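Local coordinates for F1 capsule-anchoring protein (PDB 3FCG) that probably forms the outer-membrane usher through which the F1 capsule fibre is secreted, represented here by a middle domain crucial for that secretion, at residues A[30-34]-A[61-65]. Sequence-based numbering, arbitrary orientation.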
loop_
_atom_site.group_PDB
_atom_site.type_symbol
_atom_site.label_atom_id
_atom_site.label_comp_id
_atom_site.label_asym_id
_atom_site.label_seq_id
_atom_site.Cartn_x
_atom_site.Cartn_y
_atom_site.Cartn_z
ATOM N N GLU A 30 17.901 -3.280 3.183
ATOM C CA GLU A 30 17.520 -4.223 4.224
ATOM C C GLU A 30 16.957 -3.479 5.433
ATOM O O GLU A 30 17.503 -2.452 5.846
ATOM C CB GLU A 30 18.732 -5.061 4.633
ATOM C CG GLU A 30 18.433 -6.189 5.612
ATOM C CD GLU A 30 19.675 -6.960 6.017
ATOM O OE1 GLU A 30 20.797 -6.476 5.757
ATOM O OE2 GLU A 30 19.532 -8.056 6.598
ATOM N N VAL A 31 15.864 -3.999 5.988
ATOM C CA VAL A 31 15.253 -3.423 7.183
ATOM C C VAL A 31 15.304 -4.426 8.334
ATOM O O VAL A 31 14.739 -5.518 8.250
ATOM C CB VAL A 31 13.798 -2.941 6.925
ATOM C CG1 VAL A 31 13.154 -2.435 8.206
ATOM C CG2 VAL A 31 13.770 -1.848 5.863
ATOM N N LEU A 32 16.006 -4.047 9.398
ATOM C CA LEU A 32 16.152 -4.877 10.589
ATOM C C LEU A 32 15.318 -4.322 11.735
ATOM O O LEU A 32 15.135 -3.108 11.845
ATOM C CB LEU A 32 17.617 -4.938 11.024
ATOM C CG LEU A 32 18.662 -5.579 10.115
ATOM C CD1 LEU A 32 20.024 -5.035 10.470
ATOM C CD2 LEU A 32 18.648 -7.090 10.242
ATOM N N ARG A 33 14.823 -5.211 12.591
ATOM C CA ARG A 33 14.060 -4.795 13.764
ATOM C C ARG A 33 14.918 -4.926 15.025
ATOM O O ARG A 33 15.637 -3.990 15.390
ATOM C CB ARG A 33 12.765 -5.601 13.882
ATOM C CG ARG A 33 11.642 -4.869 14.594
ATOM C CD ARG A 33 10.455 -5.790 14.786
ATOM N NE ARG A 33 9.211 -5.051 14.985
ATOM C CZ ARG A 33 7.997 -5.592 14.916
ATOM N NH1 ARG A 33 7.848 -6.885 14.642
ATOM N NH2 ARG A 33 6.924 -4.834 15.108
ATOM N N ASP A 34 14.839 -6.082 15.681
ATOM C CA ASP A 34 15.701 -6.393 16.814
ATOM C C ASP A 34 16.701 -7.460 16.381
ATOM O O ASP A 34 16.691 -8.587 16.887
ATOM C CB ASP A 34 14.871 -6.863 18.016
ATOM C CG ASP A 34 14.005 -5.756 18.596
ATOM O OD1 ASP A 34 14.566 -4.759 19.108
ATOM O OD2 ASP A 34 12.760 -5.885 18.544
ATOM N N GLU A 61 12.327 1.136 17.193
ATOM C CA GLU A 61 13.390 1.476 16.247
ATOM C C GLU A 61 13.628 0.404 15.189
ATOM O O GLU A 61 13.586 -0.795 15.475
ATOM C CB GLU A 61 14.699 1.743 16.989
ATOM C CG GLU A 61 14.797 3.128 17.605
ATOM C CD GLU A 61 16.002 3.279 18.510
ATOM O OE1 GLU A 61 16.892 2.398 18.481
ATOM O OE2 GLU A 61 16.056 4.285 19.254
ATOM N N LEU A 62 13.885 0.857 13.966
ATOM C CA LEU A 62 14.322 -0.015 12.884
ATOM C C LEU A 62 15.782 0.280 12.546
ATOM O O LEU A 62 16.308 1.341 12.894
ATOM C CB LEU A 62 13.450 0.179 11.637
ATOM C CG LEU A 62 11.950 -0.133 11.690
ATOM C CD1 LEU A 62 11.269 0.406 10.443
ATOM C CD2 LEU A 62 11.677 -1.626 11.848
ATOM N N LYS A 63 16.432 -0.669 11.879
ATOM C CA LYS A 63 17.772 -0.463 11.340
ATOM C C LYS A 63 17.725 -0.651 9.829
ATOM O O LYS A 63 17.285 -1.691 9.338
ATOM C CB LYS A 63 18.778 -1.431 11.972
ATOM C CG LYS A 63 18.874 -1.361 13.495
ATOM C CD LYS A 63 19.713 -0.181 13.956
ATOM C CE LYS A 63 19.918 -0.205 15.462
ATOM N NZ LYS A 63 20.839 0.880 15.905
ATOM N N VAL A 64 18.162 0.367 9.094
ATOM C CA VAL A 64 18.111 0.335 7.634
ATOM C C VAL A 64 19.518 0.371 7.043
ATOM O O VAL A 64 20.246 1.353 7.202
ATOM C CB VAL A 64 17.245 1.492 7.062
ATOM C CG1 VAL A 64 17.255 1.475 5.541
ATOM C CG2 VAL A 64 15.815 1.396 7.573
ATOM N N ILE A 65 19.895 -0.717 6.374
ATOM C CA ILE A 65 21.185 -0.800 5.691
ATOM C C ILE A 65 20.967 -0.717 4.191
ATOM O O ILE A 65 20.187 -1.488 3.626
ATOM C CB ILE A 65 21.943 -2.115 6.003
ATOM C CG1 ILE A 65 21.869 -2.456 7.494
ATOM C CG2 ILE A 65 23.398 -2.018 5.530
ATOM C CD1 ILE A 65 22.180 -3.907 7.802
#
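L32 and I65 meet slantwise on one face of an antiparallel strand pair, methyl against methyl, with CD1 of L32 lying 3.6 Å from CD1 of I65. Both reach this point by the same first turn, CG of L32 (chi1 -64°) and CG1 of I65 each set anti to its own carbonyl carbon. This is a diagonal contact between successive hydrogen-bonded pairs, consistent with strand twist, for the direct partner of L32 is K63, whose CB sits 3.8 Å from the CB of L32 before the chain bends at chi2 and carries NZ away to a hydrogen bond with OG1 of T77 on strand 73-80. E30 runs alongside I65 on this same face, its extended chain placing OE1 3.6 Å from CD1 of I65; that oxygen is hydrogen-bonded to NE2 of H67, just beyond 61-65.

The other face is made by V31, L62 and V64. Here V31 divides its branches: CG2 stands beside CG2 of V64, the two valines pointing the same way, while CG1, anti to the backbone N, approaches CD2 of L62 at 4.0 Å. All three are buried, and V38, V78 and Y80 of the flanking strands, with Y11 of the second subunit, pack against this side.

Between the two faces, two reciprocal pairs of backbone bonds set the register. N of E30 and O of I65 are 2.9 Å apart, and the bond from L32 N to K63 O is almost straight at 177°. V31 and V64 form the intervening non-hydrogen-bonded pair. Strands 27-32 and 60-67 are thereby joined as the two central strands of a four-stranded antiparallel sheet, one apolar face turned inward, consistent with the immunoglobulin-like beta-sandwich of the Caf1 subunit, which this domain resembles.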